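Local coordinates for protein cellulase (Bacillus sp. BG-CS10, PDB 5E09) that hydrolyses beta-1,4-glucosidic bonds of cellulose in a barrel-shaped catalytic domain and probably holds the polysaccharide with help from a family 46 carbohydrate-binding module, at residues Met99-His103 / Leu127-Leu131; Phe241-Gln246 / Lys291-Phe295; Glu434-Thr440 / Glu520-Tyr524. All blocks are in the same frame, centred on the assembly; numbering follows the deposited sequence.

Interaction 1. Residues Met99-His103 / Leu127-Leu131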
HETATM    1  N   MSE A  99      16.946  -6.333  -6.079  1.00 39.86           N
HETATM    2  CA  MSE A  99      17.409  -5.873  -4.771  1.00 49.22           C
HETATM    3  C   MSE A  99      17.215  -6.992  -3.753  1.00 46.21           C
HETATM    4  O   MSE A  99      16.112  -7.531  -3.621  1.00 41.09           O
HETATM    5  CB  MSE A  99      16.665  -4.604  -4.318  1.00 38.55           C
HETATM    6  CG  MSE A  99      17.089  -4.115  -2.926  1.00 41.91           C
HETATM    7 SE   MSE A  99      16.174  -2.516  -2.254  0.56 38.75          SE
HETATM    8  CE  MSE A  99      16.205  -1.459  -3.906  1.00 29.33           C
ATOM      9  N   LEU A 100      18.287  -7.345  -3.046  1.00 48.77           N
ATOM     10  CA  LEU A 100      18.243  -8.419  -2.046  1.00 37.97           C
ATOM     11  C   LEU A 100      18.588  -7.895  -0.646  1.00 39.88           C
ATOM     12  O   LEU A 100      19.499  -7.074  -0.499  1.00 45.23           O
ATOM     13  CB  LEU A 100      19.206  -9.538  -2.436  1.00 31.60           C
ATOM     14  CG  LEU A 100      19.312 -10.724  -1.480  1.00 40.19           C
ATOM     15  CD1 LEU A 100      18.029 -11.527  -1.500  1.00 39.80           C
ATOM     16  CD2 LEU A 100      20.510 -11.603  -1.816  1.00 42.93           C
ATOM     17  N   ASN A 101      17.873  -8.360   0.380  1.00 40.56           N
ATOM     18  CA  ASN A 101      18.117  -7.854   1.737  1.00 37.24           C
ATOM     19  C   ASN A 101      18.120  -8.884   2.862  1.00 35.92           C
ATOM     20  O   ASN A 101      18.055 -10.089   2.625  1.00 39.23           O
ATOM     21  CB  ASN A 101      17.089  -6.763   2.082  1.00 30.73           C
ATOM     22  CG  ASN A 101      15.674  -7.294   2.324  1.00 41.12           C
ATOM     23  OD1 ASN A 101      15.446  -8.492   2.538  1.00 36.06           O
ATOM     24  ND2 ASN A 101      14.712  -6.378   2.314  1.00 33.60           N
ATOM     25  N   LEU A 102      18.013  -8.332   4.068  1.00 34.07           N
ATOM     26  CA  LEU A 102      17.795  -9.033   5.316  1.00 38.49           C
ATOM     27  C   LEU A 102      16.440  -8.358   5.566  1.00 43.17           C
ATOM     28  O   LEU A 102      16.363  -7.132   5.483  1.00 40.35           O
ATOM     29  CB  LEU A 102      18.813  -8.616   6.368  1.00 33.79           C
ATOM     30  CG  LEU A 102      20.283  -8.874   6.029  1.00 47.79           C
ATOM     31  CD1 LEU A 102      21.190  -8.340   7.127  1.00 45.36           C
ATOM     32  CD2 LEU A 102      20.529 -10.357   5.798  1.00 30.80           C
ATOM     33  N   HIS A 103      15.405  -9.113   5.881  1.00 35.44           N
ATOM     34  CA  HIS A 103      14.101  -8.508   6.076  1.00 41.26           C
ATOM     35  C   HIS A 103      13.538  -8.477   7.483  1.00 35.14           C
ATOM     36  O   HIS A 103      13.798  -7.562   8.196  1.00 46.27           O
ATOM     37  CB  HIS A 103      13.096  -9.095   5.105  1.00 31.84           C
ATOM     38  CG  HIS A 103      11.970  -8.181   4.776  1.00 42.41           C
ATOM     39  ND1 HIS A 103      12.101  -7.132   3.908  1.00 40.40           N
ATOM     40  CD2 HIS A 103      10.690  -8.167   5.188  1.00 35.94           C
ATOM     41  CE1 HIS A 103      10.955  -6.504   3.806  1.00 37.81           C
ATOM     42  NE2 HIS A 103      10.078  -7.122   4.564  1.00 36.97           N
ATOM     43  N   LEU A 127      26.018 -13.439   7.964  1.00 36.30           N
ATOM     44  CA  LEU A 127      25.020 -13.329   6.907  1.00 45.36           C
ATOM     45  C   LEU A 127      25.558 -12.597   5.697  1.00 41.22           C
ATOM     46  O   LEU A 127      25.538 -13.131   4.585  1.00 46.28           O
ATOM     47  CB  LEU A 127      23.765 -12.608   7.404  1.00 48.61           C
ATOM     48  CG  LEU A 127      22.664 -13.483   7.990  1.00 50.01           C
ATOM     49  CD1 LEU A 127      21.418 -12.656   8.283  1.00 44.16           C
ATOM     50  CD2 LEU A 127      22.350 -14.622   7.033  1.00 55.13           C
ATOM     51  N   TRP A 128      26.034 -11.371   5.893  1.00 45.15           N
ATOM     52  CA  TRP A 128      26.472 -10.607   4.729  1.00 50.88           C
ATOM     53  C   TRP A 128      27.781 -11.136   4.141  1.00 44.90           C
ATOM     54  O   TRP A 128      28.092 -10.856   2.985  1.00 49.12           O
ATOM     55  CB  TRP A 128      26.572  -9.116   5.059  1.00 34.27           C
ATOM     56  CG  TRP A 128      25.233  -8.454   4.941  1.00 45.39           C
ATOM     57  CD1 TRP A 128      24.511  -7.854   5.937  1.00 39.97           C
ATOM     58  CD2 TRP A 128      24.423  -8.378   3.750  1.00 37.30           C
ATOM     59  NE1 TRP A 128      23.316  -7.390   5.434  1.00 37.46           N
ATOM     60  CE2 TRP A 128      23.241  -7.695   4.117  1.00 37.74           C
ATOM     61  CE3 TRP A 128      24.599  -8.804   2.435  1.00 44.44           C
ATOM     62  CZ2 TRP A 128      22.233  -7.437   3.175  1.00 41.25           C
ATOM     63  CZ3 TRP A 128      23.592  -8.542   1.512  1.00 47.08           C
ATOM     64  CH2 TRP A 128      22.424  -7.863   1.889  1.00 41.80           C
ATOM     65  N   GLU A 129      28.526 -11.925   4.911  1.00 47.72           N
ATOM     66  CA  GLU A 129      29.685 -12.620   4.356  1.00 39.80           C
ATOM     67  C   GLU A 129      29.233 -13.728   3.406  1.00 45.44           C
ATOM     68  O   GLU A 129      29.707 -13.806   2.266  1.00 52.58           O
ATOM     69  CB  GLU A 129      30.564 -13.193   5.464  1.00 42.89           C
ATOM     70  CG  GLU A 129      31.542 -12.193   6.060  1.00 49.20           C
ATOM     71  CD  GLU A 129      32.240 -12.718   7.307  1.00 64.06           C
ATOM     72  OE1 GLU A 129      31.884 -13.823   7.771  1.00 56.59           O
ATOM     73  OE2 GLU A 129      33.143 -12.020   7.821  1.00 71.47           O
ATOM     74  N   GLN A 130      28.308 -14.575   3.860  1.00 40.82           N
ATOM     75  CA  GLN A 130      27.800 -15.642   2.993  1.00 54.26           C
ATOM     76  C   GLN A 130      27.107 -15.082   1.741  1.00 46.88           C
ATOM     77  O   GLN A 130      27.292 -15.603   0.637  1.00 47.93           O
ATOM     78  CB  GLN A 130      26.838 -16.553   3.751  1.00 43.71           C
ATOM     79  CG  GLN A 130      27.478 -17.337   4.869  1.00 36.32           C
ATOM     80  CD  GLN A 130      26.463 -18.111   5.683  1.00 42.73           C
ATOM     81  OE1 GLN A 130      25.974 -19.152   5.252  1.00 52.80           O
ATOM     82  NE2 GLN A 130      26.138 -17.605   6.865  1.00 44.73           N
ATOM     83  N   LEU A 131      26.328 -14.017   1.914  1.00 40.45           N
ATOM     84  CA  LEU A 131      25.643 -13.385   0.784  1.00 48.74           C
ATOM     85  C   LEU A 131      26.640 -12.739  -0.176  1.00 45.49           C
ATOM     86  O   LEU A 131      26.490 -12.855  -1.393  1.00 42.91           O
ATOM     87  CB  LEU A 131      24.630 -12.340   1.265  1.00 42.95           C
ATOM     88  CG  LEU A 131      23.472 -12.870   2.117  1.00 53.13           C
ATOM     89  CD1 LEU A 131      22.600 -11.746   2.625  1.00 46.10           C
ATOM     90  CD2 LEU A 131      22.647 -13.848   1.332  1.00 56.63           C
TER
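The third strand of the catalytic (beta/alpha)8 barrel, through Leu100, and the loop just after it, through Leu102, pack against Leu127, Trp128 and Leu131 of helix 117-134. Leu102 does most of the work. Its CG lies beside the backbone N and opposite the carbonyl carbon (chi1 -60°), and from there the side chain meets all three helix residues. CD2 touches Leu127 CD1 at 3.5 Å and Leu131 CD1 at 4.0 Å, while CG lies 3.7 Å from Trp128 CE2. A branched aliphatic chain suits this place because one branch, CD2, can meet both Leu127 and Leu131, one turn apart, while CG lies against the indole of Trp128. That indole reaches back toward the strand, and one of its faces carries both Leu102 CD2 and Leu131 CD1, each set toward the rim. At the edge of the same ring, near its plane, Leu100 O approaches CH2 at 3.9 Å. The buried NE1 is satisfied by Ser146 O, just beyond strand 142-145, and Tyr124 and Phe174 add edge-to-face neighbours.

As in other TIM barrels, residues on one side of the strand fill the layer between barrel and helices, and those on the other face inward. Asn101 belongs to the inward set. Its OD1 accepts from Val62 N, and its ND2 gives a hydrogen bond to His103 ND1 at 3.2 Å, lying in the imidazole plane and bent to 150° at the hydrogen. This bond probably limits how the His103 ring can turn at the C-terminal rim of the barrel, where family 5 enzymes work on their substrate; the ring also touches Asn148 and Glu271.

Interaction 2. Residues Phe241-Gln246 / Lys291-Phe295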
ATOM      1  N   PHE A 241      -9.504  10.898  -0.405  1.00 43.25           N
ATOM      2  CA  PHE A 241      -8.179  11.399  -0.719  1.00 55.04           C
ATOM      3  C   PHE A 241      -8.207  12.917  -0.805  1.00 44.87           C
ATOM      4  O   PHE A 241      -8.384  13.472  -1.883  1.00 50.67           O
ATOM      5  CB  PHE A 241      -7.685  10.793  -2.033  1.00 35.85           C
ATOM      6  CG  PHE A 241      -6.330  11.282  -2.452  1.00 44.83           C
ATOM      7  CD1 PHE A 241      -5.207  10.957  -1.713  1.00 48.54           C
ATOM      8  CD2 PHE A 241      -6.175  12.061  -3.590  1.00 45.37           C
ATOM      9  CE1 PHE A 241      -3.951  11.405  -2.089  1.00 53.50           C
ATOM     10  CE2 PHE A 241      -4.923  12.510  -3.976  1.00 46.66           C
ATOM     11  CZ  PHE A 241      -3.808  12.180  -3.222  1.00 48.78           C
ATOM     12  N   GLU A 242      -8.041  13.591   0.329  1.00 45.56           N
ATOM     13  CA  GLU A 242      -8.180  15.044   0.352  1.00 62.56           C
ATOM     14  C   GLU A 242      -6.846  15.739   0.701  1.00 49.31           C
ATOM     15  O   GLU A 242      -5.792  15.090   0.733  1.00 49.33           O
ATOM     16  CB  GLU A 242      -9.339  15.419   1.314  1.00 51.84           C
ATOM     17  CG  GLU A 242     -10.763  15.009   0.897  1.00 85.10           C
ATOM     18  CD  GLU A 242     -11.823  15.354   1.934  1.00 98.12           C
ATOM     19  OE1 GLU A 242     -11.474  15.742   3.071  1.00 96.03           O
ATOM     20  OE2 GLU A 242     -13.018  15.198   1.616  1.00 86.47           O
ATOM     21  N   GLU A 243      -6.915  17.044   0.965  1.00 46.98           N
ATOM     22  CA  GLU A 243      -5.762  17.936   1.014  1.00 57.48           C
ATOM     23  C   GLU A 243      -4.651  17.514   1.965  1.00 45.98           C
ATOM     24  O   GLU A 243      -3.484  17.712   1.641  1.00 49.87           O
ATOM     25  CB  GLU A 243      -6.206  19.361   1.368  1.00 58.95           C
ATOM     26  CG  GLU A 243      -5.930  20.368   0.261  1.00 86.10           C
ATOM     27  CD  GLU A 243      -6.591  21.704   0.519  1.00102.84           C
ATOM     28  OE1 GLU A 243      -6.435  22.228   1.641  1.00 99.34           O
ATOM     29  OE2 GLU A 243      -7.287  22.216  -0.386  1.00 95.68           O
ATOM     30  N   GLU A 244      -4.984  16.950   3.122  1.00 47.34           N
ATOM     31  CA  GLU A 244      -3.944  16.566   4.075  1.00 43.17           C
ATOM     32  C   GLU A 244      -3.112  15.387   3.584  1.00 48.13           C
ATOM     33  O   GLU A 244      -1.894  15.352   3.788  1.00 46.44           O
ATOM     34  CB  GLU A 244      -4.549  16.230   5.429  1.00 52.00           C
ATOM     35  CG  GLU A 244      -5.366  17.349   6.033  1.00 66.59           C
ATOM     36  CD  GLU A 244      -5.726  17.057   7.465  1.00 78.03           C
ATOM     37  OE1 GLU A 244      -4.824  16.615   8.214  1.00 70.23           O
ATOM     38  OE2 GLU A 244      -6.901  17.268   7.835  1.00 82.84           O
ATOM     39  N   THR A 245      -3.773  14.421   2.953  1.00 42.06           N
ATOM     40  CA  THR A 245      -3.089  13.265   2.380  1.00 45.89           C
ATOM     41  C   THR A 245      -2.121  13.720   1.278  1.00 43.43           C
ATOM     42  O   THR A 245      -0.929  13.329   1.237  1.00 55.23           O
ATOM     43  CB  THR A 245      -4.115  12.257   1.828  1.00 45.10           C
ATOM     44  OG1 THR A 245      -5.159  12.076   2.793  1.00 37.83           O
ATOM     45  CG2 THR A 245      -3.466  10.915   1.538  1.00 41.22           C
ATOM     46  N   GLN A 246      -2.640  14.586   0.410  1.00 42.42           N
ATOM     47  CA  GLN A 246      -1.868  15.145  -0.694  1.00 44.81           C
ATOM     48  C   GLN A 246      -0.657  15.919  -0.183  1.00 40.01           C
ATOM     49  O   GLN A 246       0.469  15.742  -0.666  1.00 39.82           O
ATOM     50  CB  GLN A 246      -2.759  16.049  -1.547  1.00 41.38           C
ATOM     51  CG  GLN A 246      -4.026  15.356  -2.039  1.00 49.02           C
ATOM     52  CD  GLN A 246      -4.903  16.250  -2.893  1.00 56.40           C
ATOM     53  OE1 GLN A 246      -5.750  16.979  -2.382  1.00 62.66           O
ATOM     54  NE2 GLN A 246      -4.711  16.191  -4.203  1.00 72.83           N
ATOM     55  N   LYS A 291      -7.119   7.663  -7.045  1.00 34.02           N
ATOM     56  CA  LYS A 291      -6.644   9.043  -6.978  1.00 39.78           C
ATOM     57  C   LYS A 291      -5.361   9.170  -6.142  1.00 42.91           C
ATOM     58  O   LYS A 291      -4.430   9.916  -6.506  1.00 41.30           O
ATOM     59  CB  LYS A 291      -7.746   9.957  -6.433  1.00 43.11           C
ATOM     60  CG  LYS A 291      -8.858  10.231  -7.453  1.00 48.94           C
ATOM     61  CD  LYS A 291      -9.863  11.271  -6.954  1.00 42.33           C
ATOM     62  CE  LYS A 291     -10.784  10.691  -5.900  1.00 38.20           C
ATOM     63  NZ  LYS A 291     -11.882  11.634  -5.539  1.00 43.81           N
ATOM     64  N   PHE A 292      -5.299   8.423  -5.038  1.00 45.52           N
ATOM     65  CA  PHE A 292      -4.104   8.422  -4.204  1.00 40.06           C
ATOM     66  C   PHE A 292      -2.888   7.983  -5.009  1.00 40.63           C
ATOM     67  O   PHE A 292      -1.879   8.693  -5.063  1.00 36.84           O
ATOM     68  CB  PHE A 292      -4.270   7.512  -2.982  1.00 38.50           C
ATOM     69  CG  PHE A 292      -2.996   7.325  -2.197  1.00 37.27           C
ATOM     70  CD1 PHE A 292      -2.626   8.241  -1.222  1.00 43.54           C
ATOM     71  CD2 PHE A 292      -2.162   6.246  -2.443  1.00 31.22           C
ATOM     72  CE1 PHE A 292      -1.445   8.081  -0.503  1.00 34.63           C
ATOM     73  CE2 PHE A 292      -0.983   6.084  -1.734  1.00 37.96           C
ATOM     74  CZ  PHE A 292      -0.624   7.006  -0.762  1.00 32.79           C
ATOM     75  N   PHE A 293      -2.975   6.812  -5.633  1.00 40.13           N
ATOM     76  CA  PHE A 293      -1.809   6.297  -6.353  1.00 43.13           C
ATOM     77  C   PHE A 293      -1.421   7.163  -7.557  1.00 42.65           C
ATOM     78  O   PHE A 293      -0.230   7.331  -7.843  1.00 45.02           O
ATOM     79  CB  PHE A 293      -2.049   4.846  -6.774  1.00 31.77           C
ATOM     80  CG  PHE A 293      -1.874   3.867  -5.645  1.00 38.75           C
ATOM     81  CD1 PHE A 293      -0.611   3.403  -5.304  1.00 34.21           C
ATOM     82  CD2 PHE A 293      -2.964   3.435  -4.903  1.00 42.73           C
ATOM     83  CE1 PHE A 293      -0.431   2.511  -4.250  1.00 35.32           C
ATOM     84  CE2 PHE A 293      -2.796   2.537  -3.846  1.00 43.90           C
ATOM     85  CZ  PHE A 293      -1.524   2.077  -3.521  1.00 35.51           C
ATOM     86  N   GLU A 294      -2.412   7.735  -8.240  1.00 44.50           N
ATOM     87  CA  GLU A 294      -2.134   8.635  -9.365  1.00 48.74           C
ATOM     88  C   GLU A 294      -1.333   9.860  -8.901  1.00 40.01           C
ATOM     89  O   GLU A 294      -0.292  10.215  -9.483  1.00 39.82           O
ATOM     90  CB  GLU A 294      -3.445   9.072 -10.034  1.00 47.62           C
ATOM     91  CG  GLU A 294      -3.286   9.759 -11.393  1.00 43.02           C
ATOM     92  CD  GLU A 294      -3.027  11.249 -11.280  1.00 49.24           C
ATOM     93  OE1 GLU A 294      -3.478  11.866 -10.285  1.00 40.43           O
ATOM     94  OE2 GLU A 294      -2.367  11.803 -12.188  1.00 46.47           O
ATOM     95  N   PHE A 295      -1.828  10.497  -7.845  1.00 39.46           N
ATOM     96  CA  PHE A 295      -1.150  11.649  -7.259  1.00 44.26           C
ATOM     97  C   PHE A 295       0.285  11.308  -6.819  1.00 37.51           C
ATOM     98  O   PHE A 295       1.266  11.967  -7.218  1.00 41.75           O
ATOM     99  CB  PHE A 295      -1.974  12.159  -6.079  1.00 35.72           C
ATOM    100  CG  PHE A 295      -1.536  13.489  -5.556  1.00 41.98           C
ATOM    101  CD1 PHE A 295      -2.005  14.662  -6.125  1.00 44.17           C
ATOM    102  CD2 PHE A 295      -0.677  13.570  -4.476  1.00 35.27           C
ATOM    103  CE1 PHE A 295      -1.608  15.897  -5.632  1.00 52.94           C
ATOM    104  CE2 PHE A 295      -0.280  14.796  -3.976  1.00 45.60           C
ATOM    105  CZ  PHE A 295      -0.745  15.962  -4.553  1.00 44.10           C
TER
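Phe241 and Phe292 bring the two backbones together, their CA atoms 6.1 Å apart, and the chain then turns into helix 243-261, with Glu242 at the N-cap position, to run past Phe295. Phe241, still in the loop, drives its ring into the surface of helix 286-302. Its CG lies opposite the backbone N (chi1 179°), which carries the ring in between the start of its own helix and helix 286-302. One face then lies over the other backbone: Phe292 CA is 3.7 Å from the centroid and 13° off the ring normal, a CH-pi contact. The leading edge of the ring points to the face of Phe295 in an offset edge-to-face pair, planes 64° apart, with CZ only 3.4 Å from Phe295 CB. Its CE1 also meets Phe292 CD1 at 3.5 Å, completing a cluster of three phenylalanines whose flat, wholly apolar rings fill the narrow space between helices.

The rim of the cluster is closed by longer or smaller chains. Gln246 lays its aliphatic part over Phe295, CG 4.2 Å from the ring centroid in a second CH-pi contact; the amide of this partly exposed residue stays close to the ring too, NE2 3.4 Å from Phe295 CE1. Thr245 CG2 comes to the edge of Phe292, 3.9 Å from CD1, and Lys291 CB rests 3.9 Å from Phe241 CD2. Beyond that methylene, Lys291 NZ is paired with Glu288, which also accepts from Phe241 N. Ile249 and Ile250 extend the packing along helix 243-261, while Phe293 turns to Phe328 of helix 326-337; the contact thus joins the helices that follow the sixth and seventh barrel strands.

Interaction 3. Residues Glu434-Thr440 / Glu520-Tyr524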
ATOM      1  N   GLU A 434     -32.443   3.857   0.111  1.00 44.16           N
ATOM      2  CA  GLU A 434     -31.937   4.131   1.446  1.00 54.68           C
ATOM      3  C   GLU A 434     -31.633   2.826   2.179  1.00 51.81           C
ATOM      4  O   GLU A 434     -32.528   1.993   2.356  1.00 44.65           O
ATOM      5  CB  GLU A 434     -32.943   4.953   2.235  1.00 53.50           C
ATOM      6  CG  GLU A 434     -32.549   5.200   3.676  1.00 60.20           C
ATOM      7  CD  GLU A 434     -33.744   5.546   4.549  1.00 91.54           C
ATOM      8  OE1 GLU A 434     -34.739   4.787   4.541  1.00 83.69           O
ATOM      9  OE2 GLU A 434     -33.692   6.589   5.236  1.00 87.82           O
ATOM     10  N   PRO A 435     -30.368   2.647   2.609  1.00 43.47           N
ATOM     11  CA  PRO A 435     -29.963   1.415   3.303  1.00 46.44           C
ATOM     12  C   PRO A 435     -30.709   1.219   4.630  1.00 44.98           C
ATOM     13  O   PRO A 435     -31.084   2.188   5.287  1.00 48.33           O
ATOM     14  CB  PRO A 435     -28.453   1.609   3.530  1.00 33.75           C
ATOM     15  CG  PRO A 435     -28.225   3.071   3.451  1.00 47.67           C
ATOM     16  CD  PRO A 435     -29.259   3.611   2.491  1.00 41.87           C
ATOM     17  N   THR A 436     -30.906  -0.038   5.011  1.00 41.99           N
ATOM     18  CA  THR A 436     -31.742  -0.397   6.151  1.00 49.46           C
ATOM     19  C   THR A 436     -31.065  -1.441   7.041  1.00 52.93           C
ATOM     20  O   THR A 436     -30.475  -2.403   6.547  1.00 39.70           O
ATOM     21  CB  THR A 436     -33.117  -0.938   5.671  1.00 41.54           C
ATOM     22  OG1 THR A 436     -33.792   0.079   4.926  1.00 50.69           O
ATOM     23  CG2 THR A 436     -33.997  -1.365   6.837  1.00 56.08           C
ATOM     24  N   LEU A 437     -31.155  -1.246   8.355  1.00 46.47           N
ATOM     25  CA  LEU A 437     -30.628  -2.211   9.309  1.00 40.36           C
ATOM     26  C   LEU A 437     -31.749  -2.829  10.135  1.00 49.23           C
ATOM     27  O   LEU A 437     -32.845  -2.279  10.215  1.00 60.37           O
ATOM     28  CB  LEU A 437     -29.605  -1.548  10.224  1.00 38.56           C
ATOM     29  CG  LEU A 437     -28.474  -0.835   9.494  1.00 36.37           C
ATOM     30  CD1 LEU A 437     -27.641  -0.036  10.477  1.00 37.41           C
ATOM     31  CD2 LEU A 437     -27.623  -1.841   8.737  1.00 34.64           C
ATOM     32  N   GLU A 438     -31.464  -3.969  10.757  1.00 45.02           N
ATOM     33  CA  GLU A 438     -32.458  -4.680  11.552  1.00 44.81           C
ATOM     34  C   GLU A 438     -32.026  -4.900  13.000  1.00 38.71           C
ATOM     35  O   GLU A 438     -30.838  -4.870  13.322  1.00 41.30           O
ATOM     36  CB  GLU A 438     -32.767  -6.031  10.908  1.00 46.82           C
ATOM     37  CG  GLU A 438     -33.368  -5.922   9.520  1.00 61.81           C
ATOM     38  CD  GLU A 438     -33.683  -7.274   8.917  1.00 78.29           C
ATOM     39  OE1 GLU A 438     -33.498  -8.292   9.616  1.00 76.82           O
ATOM     40  OE2 GLU A 438     -34.113  -7.320   7.745  1.00101.34           O
ATOM     41  N   ASN A 439     -33.005  -5.123  13.871  1.00 43.77           N
ATOM     42  CA  ASN A 439     -32.728  -5.535  15.244  1.00 41.69           C
ATOM     43  C   ASN A 439     -31.987  -6.861  15.273  1.00 53.64           C
ATOM     44  O   ASN A 439     -32.165  -7.705  14.387  1.00 42.11           O
ATOM     45  CB  ASN A 439     -34.022  -5.658  16.049  1.00 42.17           C
ATOM     46  CG  ASN A 439     -34.803  -4.369  16.091  1.00 41.64           C
ATOM     47  OD1 ASN A 439     -34.235  -3.287  15.975  1.00 44.41           O
ATOM     48  ND2 ASN A 439     -36.115  -4.474  16.257  1.00 59.59           N
ATOM     49  N   THR A 440     -31.155  -7.051  16.287  1.00 41.07           N
ATOM     50  CA  THR A 440     -30.462  -8.323  16.418  1.00 42.01           C
ATOM     51  C   THR A 440     -30.031  -8.534  17.858  1.00 45.26           C
ATOM     52  O   THR A 440     -30.045  -7.608  18.661  1.00 39.34           O
ATOM     53  CB  THR A 440     -29.232  -8.408  15.481  1.00 44.23           C
ATOM     54  OG1 THR A 440     -28.666  -9.725  15.536  1.00 48.78           O
ATOM     55  CG2 THR A 440     -28.181  -7.398  15.887  1.00 37.54           C
ATOM     56  N   GLU A 520     -25.923   8.967   2.437  1.00 32.38           N
ATOM     57  CA  GLU A 520     -26.851   8.506   3.468  1.00 50.88           C
ATOM     58  C   GLU A 520     -26.145   8.216   4.784  1.00 38.35           C
ATOM     59  O   GLU A 520     -24.990   7.792   4.811  1.00 46.22           O
ATOM     60  CB  GLU A 520     -27.602   7.250   3.009  1.00 40.36           C
ATOM     61  CG  GLU A 520     -28.697   7.516   1.996  1.00 43.70           C
ATOM     62  CD  GLU A 520     -29.844   8.323   2.574  1.00 63.61           C
ATOM     63  OE1 GLU A 520     -30.138   8.178   3.781  1.00 74.84           O
ATOM     64  OE2 GLU A 520     -30.452   9.107   1.816  1.00 64.68           O
HETATM   65  N   MSE A 521     -26.845   8.459   5.878  1.00 39.91           N
HETATM   66  CA  MSE A 521     -26.341   8.094   7.189  1.00 46.07           C
HETATM   67  C   MSE A 521     -27.410   7.310   7.920  1.00 41.35           C
HETATM   68  O   MSE A 521     -28.564   7.721   7.956  1.00 43.85           O
HETATM   69  CB  MSE A 521     -25.940   9.329   7.990  1.00 39.37           C
HETATM   70  CG  MSE A 521     -24.915  10.199   7.297  1.00 51.75           C
HETATM   71 SE   MSE A 521     -24.301  11.609   8.475  0.66 63.23          SE
HETATM   72  CE  MSE A 521     -23.433  12.755   7.155  1.00 60.43           C
ATOM     73  N   VAL A 522     -27.036   6.174   8.495  1.00 44.91           N
ATOM     74  CA  VAL A 522     -28.016   5.358   9.200  1.00 42.88           C
ATOM     75  C   VAL A 522     -27.624   5.199  10.670  1.00 45.02           C
ATOM     76  O   VAL A 522     -26.483   4.856  10.988  1.00 41.22           O
ATOM     77  CB  VAL A 522     -28.177   3.979   8.537  1.00 33.47           C
ATOM     78  CG1 VAL A 522     -29.306   3.199   9.194  1.00 27.64           C
ATOM     79  CG2 VAL A 522     -28.443   4.147   7.054  1.00 32.43           C
ATOM     80  N   GLU A 523     -28.575   5.472  11.558  1.00 33.50           N
ATOM     81  CA  GLU A 523     -28.339   5.393  12.989  1.00 36.68           C
ATOM     82  C   GLU A 523     -28.701   4.009  13.494  1.00 45.47           C
ATOM     83  O   GLU A 523     -29.614   3.371  12.969  1.00 43.77           O
ATOM     84  CB  GLU A 523     -29.145   6.457  13.732  1.00 42.45           C
ATOM     85  CG  GLU A 523     -28.804   7.891  13.336  1.00 48.72           C
ATOM     86  CD  GLU A 523     -27.515   8.386  13.970  1.00 66.92           C
ATOM     87  OE1 GLU A 523     -27.141   7.869  15.047  1.00 79.60           O
ATOM     88  OE2 GLU A 523     -26.876   9.298  13.400  1.00 53.87           O
ATOM     89  N   TYR A 524     -27.976   3.549  14.510  1.00 45.86           N
ATOM     90  CA  TYR A 524     -28.206   2.231  15.090  1.00 37.81           C
ATOM     91  C   TYR A 524     -27.769   2.236  16.550  1.00 42.91           C
ATOM     92  O   TYR A 524     -26.828   2.931  16.907  1.00 38.43           O
ATOM     93  CB  TYR A 524     -27.443   1.166  14.305  1.00 39.16           C
ATOM     94  CG  TYR A 524     -27.906  -0.253  14.543  1.00 43.46           C
ATOM     95  CD1 TYR A 524     -29.028  -0.759  13.893  1.00 44.15           C
ATOM     96  CD2 TYR A 524     -27.212  -1.094  15.403  1.00 44.36           C
ATOM     97  CE1 TYR A 524     -29.445  -2.057  14.100  1.00 44.49           C
ATOM     98  CE2 TYR A 524     -27.623  -2.396  15.615  1.00 37.38           C
ATOM     99  CZ  TYR A 524     -28.738  -2.872  14.964  1.00 42.58           C
ATOM    100  OH  TYR A 524     -29.144  -4.168  15.172  1.00 37.20           O
TER
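This is mainly apolar packing, closed by one hydrogen bond, between strand 436-443 with the residues leading into it and strand 521-529 of the carbohydrate-binding module; Pro435 and Leu437 face Val522 and Tyr524. The segments run nearly in the same direction. Val522 uses both branches: CG2 touches Pro435 CG at 3.8 Å, and CG1 meets Leu437 CD1 at 3.9 Å. A beta-branched valine fits here, filling the width between two neighbours with a short chain.

In the order of the antiparallel sheet strand 532-536 stands between them, and over these residues the two strands meet through side chains rather than backbone bonds, consistent with the sandwich-like folds of such modules. Tyr524 reaches across at the Thr440 end. With CG opposite its backbone N (chi1 -163°), Tyr524 CD1 lies 3.8 Å from Leu437 CD1, and its OH donates to Glu438 O at 2.6 Å, the C=O...donor angle being 145° and the donor tilted 20° from the carbonyl plane. A phenylalanine in place of Tyr524 would probably leave the Glu438 carbonyl without this donor. At the other end Glu434 OE2 and Glu520 OE1 are 4.2 Å apart, like charges probably eased by the salt bridge of Glu520 to Arg351.

How the interactions relate
The three contacts follow one another along the chain without touching. Interactions 1 and 2 belong to the same barrel but lie on opposite sides of the chain's centre, their centres 35 Å apart. Strand 267-272 relates them: Met99 and His103 touch it inside the barrel, and the chain then leads to helix 286-302 of interaction 2. Interaction 1 reaches the C-terminal rim of the barrel, where family 5 enzymes have their active site, through His103. Interaction 2 lies on the outer helical layer, and its nearest atoms are about 12 Å from interaction 3. Interaction 3 sits in the carbohydrate-binding module, its centre 54 Å from that of interaction 1.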